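Local atomic coordinates of PGRP-Hd - Peptidoglycan recognition protein homologue (Alvinella pompejana, PDB entry 3EP1), a protein that probably binds bacterial peptidoglycan in the innate immune defence of the worm, on a fold shared with N-acetylmuramoyl-L-alanine amidases. Residues Asp27-Trp32 and Glu143-Gly148; Ala65-Asp70 and Asn75-Tyr80. All blocks are in the same frame, centred on the assembly; numbering follows the deposited sequence.

Interaction 1 (Asp27-Trp32 and Glu143-Gly148); sequences DEIFLW and EELSSG
Ile29 meets Leu145 where the beta-alpha-beta crossover from strand 110-115 through helix 126-141 to strand 149-152 passes strand 26-33, the parallel strand between the other two in the central sheet of this amidase-like fold. Glu143, with positive phi, closes the helix in a Schellman motif, and the chain then runs through Leu145 and Ser146 to a corner. From the CB of Ile29 the longer branch, CG1, stands beside the backbone N, anti to the carbonyl carbon (chi1 -65°), a torsion that swings CG1 towards Leu145 and sets it 4.0 Å from Leu145 CD2. CD1, at the tip, comes into the fork of the leucine, with Leu145 CD2 at 3.7 Å and Leu145 CD1 at 3.9 Å from it. The two side chains cross at about a right angle. A branched isoleucine suits the strand because its side chain also packs on Ala149 and Leu151, while Leu145 reaches Ile111 of the sheet and Ile136 and Gln140 of the helix. The other end of the contact is polar and more open. Asp27 turns its CB generally away, but the CB of the small Ser146 points toward the strand, and Ser146 OG comes to 3.3 Å from Asp27 CA.

Interaction 2 (Ala65-Asp70 and Asn75-Tyr80); sequences ALQDAD and NDDIKY
Asp70 turns its carboxylate from the helix onto the loop, where OD1 accepts the backbone N-H of Lys79. The bond from Lys79 N to Asp70 OD1 is short, 2.6 Å, and fairly straight at 161°, with the donor on the anti side and somewhat out of the carboxylate plane. The extended lysine chain runs past the same carboxylate, its CG and CE against the oxygens; Lys79 NZ stops 4.3 Å from Asp70 OD2, too far for a salt bridge. With an alanine at Asp70, the Lys79 N-H would probably be left without this acceptor, and the aliphatic part of Lys79 would lose the carboxylate it lies along. The carbonyl of Asp70 is used as well: Asp70 O accepts Asn75 N at 3.1 Å and, weakly, Asn75 ND2 at 3.3 Å, an asparagine thus bringing two donors to one oxygen near the helix end. In the peptidoglycan-recognition fold helix 59-72 lies beside the central sheet, and this loop folds back along it before entering strand 82-84. Gln67, one turn earlier, has CG anti to its backbone N (chi1 -177°) and an extended chain, which carries its amide to Asp77. Gln67 NE2 donates to Asp77 OD1 at 2.9 Å, nearly straight at 170°, and also to the carbonyl of Ile14. Asp77 OD1 further takes a weak bond from Ile78 N at 2.7 Å, while its strongest partner, Arg8, forms a salt bridge with OD2. Between these polar grips Ile78 lays its CB 3.9 Å from Gln67 CA, and its CD1 reaches Leu66 CB at 4.0 Å. Val63 and Leu83 add further apolar packing around Ile78, whose carbonyl oxygen is held by Arg94 NE.

Both contacts are partly buried, yet they hold different elements. Interaction 1 sets the segment after helix 126-141 against strand 26-33 and relies on apolar contact at its buried end, grading into an exposed, polar end. Interaction 2 fastens a loop to helix 59-72, the next helix along the chain from that strand, and depends on carboxylate, amide and backbone bonds around a single isoleucine. The difference follows from place: regular strands satisfy their own backbone through neighbouring strands, whereas here the irregular loop has its N-H groups taken up partly by side chains, such as the Asp70 carboxylate, and partly by backbone oxygens. Although their centres lie about 21 Å apart, the two meet where Trp32 CB packs 3.7 Å from Tyr80 CE2.

Interaction 1 (Asp27-Trp32 and Glu143-Gly148)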
ATOM      1  N   ASP A  27      -9.613  11.507   5.970  1.00 26.56           N
ATOM      2  CA  ASP A  27     -10.249  10.697   6.978  1.00 25.17           C
ATOM      3  C   ASP A  27     -11.495  10.007   6.458  1.00 25.15           C
ATOM      4  O   ASP A  27     -12.143   9.263   7.187  1.00 24.85           O
ATOM      5  CB  ASP A  27     -10.546  11.540   8.228  1.00 27.81           C
ATOM      6  CG  ASP A  27     -11.424  12.743   7.941  1.00 29.10           C
ATOM      7  OD1 ASP A  27     -11.173  13.465   6.957  1.00 29.30           O
ATOM      8  OD2 ASP A  27     -12.360  12.978   8.722  1.00 31.99           O
ATOM      9  N   GLU A  28     -11.827  10.238   5.191  1.00 23.65           N
ATOM     10  CA  GLU A  28     -12.990   9.574   4.609  1.00 23.91           C
ATOM     11  C   GLU A  28     -12.887   9.290   3.107  1.00 22.01           C
ATOM     12  O   GLU A  28     -12.306  10.059   2.346  1.00 20.42           O
ATOM     13  CB  GLU A  28     -14.276  10.352   4.934  1.00 24.79           C
ATOM     14  CG  GLU A  28     -14.293  11.812   4.522  1.00 27.37           C
ATOM     15  CD  GLU A  28     -15.373  12.590   5.258  1.00 26.86           C
ATOM     16  OE1 GLU A  28     -15.533  13.802   5.005  1.00 26.01           O
ATOM     17  OE2 GLU A  28     -16.059  11.975   6.099  1.00 28.47           O
ATOM     18  N   ILE A  29     -13.443   8.156   2.700  1.00 21.22           N
ATOM     19  CA  ILE A  29     -13.428   7.741   1.301  1.00 21.40           C
ATOM     20  C   ILE A  29     -14.839   7.783   0.722  1.00 20.48           C
ATOM     21  O   ILE A  29     -15.740   7.109   1.221  1.00 21.04           O
ATOM     22  CB  ILE A  29     -12.889   6.296   1.142  1.00 21.75           C
ATOM     23  CG1 ILE A  29     -11.415   6.217   1.552  1.00 23.81           C
ATOM     24  CG2 ILE A  29     -13.045   5.846  -0.297  1.00 22.47           C
ATOM     25  CD1 ILE A  29     -11.148   6.369   3.030  1.00 23.55           C
ATOM     26  N   PHE A  30     -15.032   8.570  -0.328  1.00 19.70           N
ATOM     27  CA  PHE A  30     -16.345   8.671  -0.958  1.00 19.26           C
ATOM     28  C   PHE A  30     -16.429   7.780  -2.186  1.00 18.87           C
ATOM     29  O   PHE A  30     -15.629   7.914  -3.107  1.00 15.95           O
ATOM     30  CB  PHE A  30     -16.639  10.125  -1.341  1.00 17.51           C
ATOM     31  CG  PHE A  30     -16.863  11.021  -0.161  1.00 19.67           C
ATOM     32  CD1 PHE A  30     -17.952  10.812   0.687  1.00 19.87           C
ATOM     33  CD2 PHE A  30     -15.971  12.044   0.132  1.00 18.18           C
ATOM     34  CE1 PHE A  30     -18.145  11.607   1.812  1.00 20.14           C
ATOM     35  CE2 PHE A  30     -16.155  12.850   1.259  1.00 20.74           C
ATOM     36  CZ  PHE A  30     -17.244  12.629   2.099  1.00 20.64           C
ATOM     37  N   LEU A  31     -17.409   6.877  -2.191  1.00 19.08           N
ATOM     38  CA  LEU A  31     -17.604   5.943  -3.299  1.00 20.03           C
ATOM     39  C   LEU A  31     -18.661   6.380  -4.304  1.00 19.29           C
ATOM     40  O   LEU A  31     -19.808   6.649  -3.940  1.00 22.30           O
ATOM     41  CB  LEU A  31     -17.968   4.553  -2.768  1.00 21.25           C
ATOM     42  CG  LEU A  31     -16.835   3.566  -2.467  1.00 25.62           C
ATOM     43  CD1 LEU A  31     -17.430   2.236  -2.036  1.00 26.70           C
ATOM     44  CD2 LEU A  31     -15.973   3.355  -3.702  1.00 22.91           C
ATOM     45  N   TRP A  32     -18.263   6.446  -5.568  1.00 16.74           N
ATOM     46  CA  TRP A  32     -19.159   6.837  -6.654  1.00 18.70           C
ATOM     47  C   TRP A  32     -19.040   5.840  -7.781  1.00 18.52           C
ATOM     48  O   TRP A  32     -17.949   5.383  -8.083  1.00 20.35           O
ATOM     49  CB  TRP A  32     -18.785   8.204  -7.218  1.00 17.37           C
ATOM     50  CG  TRP A  32     -19.033   9.337  -6.312  1.00 18.68           C
ATOM     51  CD1 TRP A  32     -18.248   9.756  -5.280  1.00 19.50           C
ATOM     52  CD2 TRP A  32     -20.145  10.236  -6.367  1.00 19.75           C
ATOM     53  NE1 TRP A  32     -18.799  10.866  -4.690  1.00 20.13           N
ATOM     54  CE2 TRP A  32     -19.965  11.182  -5.336  1.00 17.93           C
ATOM     55  CE3 TRP A  32     -21.278  10.333  -7.192  1.00 19.39           C
ATOM     56  CZ2 TRP A  32     -20.874  12.220  -5.104  1.00 17.93           C
ATOM     57  CZ3 TRP A  32     -22.181  11.364  -6.963  1.00 19.54           C
ATOM     58  CH2 TRP A  32     -21.971  12.295  -5.925  1.00 18.66           C
ATOM     59  N   GLU A 143       0.112   6.203   5.324  1.00 23.35           N
ATOM     60  CA  GLU A 143      -0.319   7.408   6.016  1.00 25.34           C
ATOM     61  C   GLU A 143      -1.018   8.434   5.111  1.00 25.38           C
ATOM     62  O   GLU A 143      -0.904   9.636   5.336  1.00 27.83           O
ATOM     63  CB  GLU A 143       0.894   8.050   6.707  1.00 27.73           C
ATOM     64  CG  GLU A 143       0.638   8.587   8.115  1.00 32.56           C
ATOM     65  CD  GLU A 143       1.891   8.549   8.985  1.00 36.37           C
ATOM     66  OE1 GLU A 143       2.959   9.030   8.529  1.00 38.41           O
ATOM     67  OE2 GLU A 143       1.814   8.037  10.126  1.00 36.63           O
ATOM     68  N   GLU A 144      -1.733   7.970   4.092  1.00 23.93           N
ATOM     69  CA  GLU A 144      -2.456   8.881   3.200  1.00 23.80           C
ATOM     70  C   GLU A 144      -3.909   8.976   3.673  1.00 23.58           C
ATOM     71  O   GLU A 144      -4.597   9.973   3.444  1.00 25.26           O
ATOM     72  CB  GLU A 144      -2.407   8.380   1.753  1.00 22.49           C
ATOM     73  CG  GLU A 144      -1.021   8.383   1.122  1.00 25.05           C
ATOM     74  CD  GLU A 144      -0.490   9.778   0.832  1.00 27.87           C
ATOM     75  OE1 GLU A 144       0.605   9.885   0.236  1.00 31.62           O
ATOM     76  OE2 GLU A 144      -1.159  10.773   1.190  1.00 30.07           O
ATOM     77  N   LEU A 145      -4.359   7.915   4.330  1.00 22.87           N
ATOM     78  CA  LEU A 145      -5.700   7.826   4.885  1.00 22.40           C
ATOM     79  C   LEU A 145      -5.535   7.570   6.383  1.00 22.56           C
ATOM     80  O   LEU A 145      -4.652   6.820   6.779  1.00 20.79           O
ATOM     81  CB  LEU A 145      -6.459   6.641   4.281  1.00 22.12           C
ATOM     82  CG  LEU A 145      -6.812   6.582   2.799  1.00 20.77           C
ATOM     83  CD1 LEU A 145      -7.433   5.233   2.498  1.00 19.05           C
ATOM     84  CD2 LEU A 145      -7.774   7.710   2.455  1.00 23.09           C
ATOM     85  N   SER A 146      -6.391   8.172   7.204  1.00 22.87           N
ATOM     86  CA  SER A 146      -6.323   7.978   8.652  1.00 24.07           C
ATOM     87  C   SER A 146      -6.658   6.526   8.999  1.00 25.50           C
ATOM     88  O   SER A 146      -7.249   5.818   8.187  1.00 24.95           O
ATOM     89  CB  SER A 146      -7.287   8.924   9.365  1.00 22.16           C
ATOM     90  OG  SER A 146      -8.618   8.682   8.960  1.00 28.00           O
ATOM     91  N   SER A 147      -6.291   6.095  10.206  1.00 26.90           N
ATOM     92  CA  SER A 147      -6.519   4.716  10.638  1.00 27.63           C
ATOM     93  C   SER A 147      -7.973   4.288  10.814  1.00 28.34           C
ATOM     94  O   SER A 147      -8.264   3.094  10.884  1.00 28.78           O
ATOM     95  CB  SER A 147      -5.728   4.417  11.930  1.00 30.29           C
ATOM     96  OG  SER A 147      -6.046   5.297  13.002  1.00 32.82           O
ATOM     97  N   GLY A 148      -8.890   5.245  10.880  1.00 27.72           N
ATOM     98  CA  GLY A 148     -10.287   4.887  11.045  1.00 26.48           C
ATOM     99  C   GLY A 148     -11.178   5.369   9.914  1.00 27.62           C
ATOM    100  O   GLY A 148     -12.398   5.239   9.995  1.00 26.10           O
TER

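Interaction 2 (Ala65-Asp70 and Asn75-Tyr80)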
ATOM      1  N   ALA A  65     -11.655   8.957 -21.316  1.00 19.88           N
ATOM      2  CA  ALA A  65     -12.925   9.566 -21.696  1.00 21.79           C
ATOM      3  C   ALA A  65     -13.540  10.352 -20.542  1.00 20.45           C
ATOM      4  O   ALA A  65     -14.147  11.398 -20.746  1.00 20.76           O
ATOM      5  CB  ALA A  65     -13.902   8.488 -22.158  1.00 21.91           C
ATOM      6  N   LEU A  66     -13.403   9.832 -19.328  1.00 20.94           N
ATOM      7  CA  LEU A  66     -13.958  10.502 -18.165  1.00 20.64           C
ATOM      8  C   LEU A  66     -13.217  11.806 -17.955  1.00 20.57           C
ATOM      9  O   LEU A  66     -13.829  12.850 -17.727  1.00 21.14           O
ATOM     10  CB  LEU A  66     -13.834   9.614 -16.919  1.00 21.50           C
ATOM     11  CG  LEU A  66     -14.798   8.424 -16.838  1.00 22.30           C
ATOM     12  CD1 LEU A  66     -14.363   7.463 -15.729  1.00 21.62           C
ATOM     13  CD2 LEU A  66     -16.208   8.940 -16.586  1.00 21.90           C
ATOM     14  N   GLN A  67     -11.893  11.756 -18.042  1.00 21.04           N
ATOM     15  CA  GLN A  67     -11.122  12.971 -17.855  1.00 20.84           C
ATOM     16  C   GLN A  67     -11.638  14.022 -18.829  1.00 21.76           C
ATOM     17  O   GLN A  67     -11.991  15.122 -18.423  1.00 22.48           O
ATOM     18  CB  GLN A  67      -9.628  12.729 -18.092  1.00 20.66           C
ATOM     19  CG  GLN A  67      -8.792  13.971 -17.842  1.00 18.61           C
ATOM     20  CD  GLN A  67      -7.336  13.790 -18.178  1.00 19.22           C
ATOM     21  OE1 GLN A  67      -6.994  13.323 -19.262  1.00 21.17           O
ATOM     22  NE2 GLN A  67      -6.463  14.174 -17.256  1.00 18.00           N
ATOM     23  N   ASP A  68     -11.702  13.674 -20.109  1.00 22.15           N
ATOM     24  CA  ASP A  68     -12.183  14.605 -21.127  1.00 23.44           C
ATOM     25  C   ASP A  68     -13.517  15.241 -20.738  1.00 23.67           C
ATOM     26  O   ASP A  68     -13.710  16.455 -20.878  1.00 23.17           O
ATOM     27  CB  ASP A  68     -12.352  13.884 -22.464  1.00 24.45           C
ATOM     28  CG  ASP A  68     -11.033  13.529 -23.104  1.00 26.29           C
ATOM     29  OD1 ASP A  68     -11.049  12.761 -24.089  1.00 26.08           O
ATOM     30  OD2 ASP A  68      -9.983  14.017 -22.632  1.00 27.85           O
ATOM     31  N   ALA A  69     -14.430  14.406 -20.253  1.00 24.37           N
ATOM     32  CA  ALA A  69     -15.750  14.853 -19.838  1.00 24.29           C
ATOM     33  C   ALA A  69     -15.646  15.815 -18.663  1.00 26.53           C
ATOM     34  O   ALA A  69     -16.381  16.800 -18.585  1.00 27.72           O
ATOM     35  CB  ALA A  69     -16.612  13.653 -19.452  1.00 25.67           C
ATOM     36  N   ASP A  70     -14.726  15.535 -17.749  1.00 24.51           N
ATOM     37  CA  ASP A  70     -14.568  16.392 -16.591  1.00 22.99           C
ATOM     38  C   ASP A  70     -13.983  17.749 -16.970  1.00 21.98           C
ATOM     39  O   ASP A  70     -14.401  18.770 -16.431  1.00 21.00           O
ATOM     40  CB  ASP A  70     -13.717  15.680 -15.536  1.00 24.56           C
ATOM     41  CG  ASP A  70     -14.409  14.432 -14.982  1.00 25.71           C
ATOM     42  OD1 ASP A  70     -13.835  13.750 -14.115  1.00 24.95           O
ATOM     43  OD2 ASP A  70     -15.537  14.131 -15.420  1.00 27.05           O
ATOM     44  N   ASN A  75     -13.897  21.201 -14.636  1.00 20.48           N
ATOM     45  CA  ASN A  75     -13.073  20.695 -13.540  1.00 21.02           C
ATOM     46  C   ASN A  75     -11.584  20.834 -13.863  1.00 21.15           C
ATOM     47  O   ASN A  75     -11.195  20.902 -15.034  1.00 21.60           O
ATOM     48  CB  ASN A  75     -13.409  19.225 -13.248  1.00 21.41           C
ATOM     49  CG  ASN A  75     -14.819  19.043 -12.708  1.00 22.16           C
ATOM     50  OD1 ASN A  75     -15.184  19.635 -11.699  1.00 24.70           O
ATOM     51  ND2 ASN A  75     -15.614  18.223 -13.380  1.00 24.68           N
ATOM     52  N   ASP A  76     -10.759  20.877 -12.821  1.00 19.23           N
ATOM     53  CA  ASP A  76      -9.314  21.001 -12.974  1.00 18.80           C
ATOM     54  C   ASP A  76      -8.646  19.725 -13.488  1.00 20.08           C
ATOM     55  O   ASP A  76      -7.468  19.743 -13.837  1.00 19.31           O
ATOM     56  CB  ASP A  76      -8.653  21.351 -11.631  1.00 21.84           C
ATOM     57  CG  ASP A  76      -9.055  22.713 -11.108  1.00 22.29           C
ATOM     58  OD1 ASP A  76      -9.382  23.591 -11.931  1.00 24.10           O
ATOM     59  OD2 ASP A  76      -9.016  22.909  -9.874  1.00 23.90           O
ATOM     60  N   ASP A  77      -9.395  18.623 -13.518  1.00 19.76           N
ATOM     61  CA  ASP A  77      -8.862  17.330 -13.939  1.00 19.41           C
ATOM     62  C   ASP A  77      -9.956  16.294 -13.713  1.00 17.80           C
ATOM     63  O   ASP A  77     -11.052  16.644 -13.282  1.00 16.29           O
ATOM     64  CB  ASP A  77      -7.626  17.006 -13.082  1.00 18.65           C
ATOM     65  CG  ASP A  77      -6.919  15.726 -13.500  1.00 20.41           C
ATOM     66  OD1 ASP A  77      -7.093  15.265 -14.645  1.00 18.37           O
ATOM     67  OD2 ASP A  77      -6.161  15.191 -12.667  1.00 21.48           O
ATOM     68  N   ILE A  78      -9.671  15.032 -14.022  1.00 16.35           N
ATOM     69  CA  ILE A  78     -10.647  13.970 -13.798  1.00 14.22           C
ATOM     70  C   ILE A  78     -11.054  14.143 -12.321  1.00 14.09           C
ATOM     71  O   ILE A  78     -10.211  14.458 -11.483  1.00 14.26           O
ATOM     72  CB  ILE A  78     -10.003  12.573 -14.097  1.00 14.68           C
ATOM     73  CG1 ILE A  78     -11.078  11.490 -14.145  1.00 14.74           C
ATOM     74  CG2 ILE A  78      -8.919  12.246 -13.070  1.00 12.74           C
ATOM     75  CD1 ILE A  78     -10.560  10.165 -14.655  1.00 15.79           C
ATOM     76  N   LYS A  79     -12.342  13.978 -12.025  1.00 13.81           N
ATOM     77  CA  LYS A  79     -12.906  14.170 -10.678  1.00 15.29           C
ATOM     78  C   LYS A  79     -12.407  13.334  -9.504  1.00 15.13           C
ATOM     79  O   LYS A  79     -12.381  13.808  -8.364  1.00 17.05           O
ATOM     80  CB  LYS A  79     -14.425  13.998 -10.717  1.00 15.41           C
ATOM     81  CG  LYS A  79     -15.167  14.957 -11.613  1.00 19.72           C
ATOM     82  CD  LYS A  79     -16.649  14.632 -11.598  1.00 22.86           C
ATOM     83  CE  LYS A  79     -17.407  15.483 -12.595  1.00 23.59           C
ATOM     84  NZ  LYS A  79     -18.803  15.005 -12.755  1.00 27.02           N
ATOM     85  N   TYR A  80     -12.019  12.096  -9.768  1.00 14.14           N
ATOM     86  CA  TYR A  80     -11.597  11.221  -8.693  1.00 14.64           C
ATOM     87  C   TYR A  80     -10.105  11.053  -8.452  1.00 12.03           C
ATOM     88  O   TYR A  80      -9.287  11.294  -9.334  1.00 13.50           O
ATOM     89  CB  TYR A  80     -12.248   9.861  -8.909  1.00 16.76           C
ATOM     90  CG  TYR A  80     -13.716   9.968  -9.269  1.00 18.54           C
ATOM     91  CD1 TYR A  80     -14.126   9.985 -10.601  1.00 19.56           C
ATOM     92  CD2 TYR A  80     -14.693  10.072  -8.278  1.00 16.63           C
ATOM     93  CE1 TYR A  80     -15.477  10.097 -10.941  1.00 20.41           C
ATOM     94  CE2 TYR A  80     -16.046  10.190  -8.610  1.00 20.56           C
ATOM     95  CZ  TYR A  80     -16.430  10.197  -9.941  1.00 19.86           C
ATOM     96  OH  TYR A  80     -17.764  10.288 -10.271  1.00 24.91           O
TER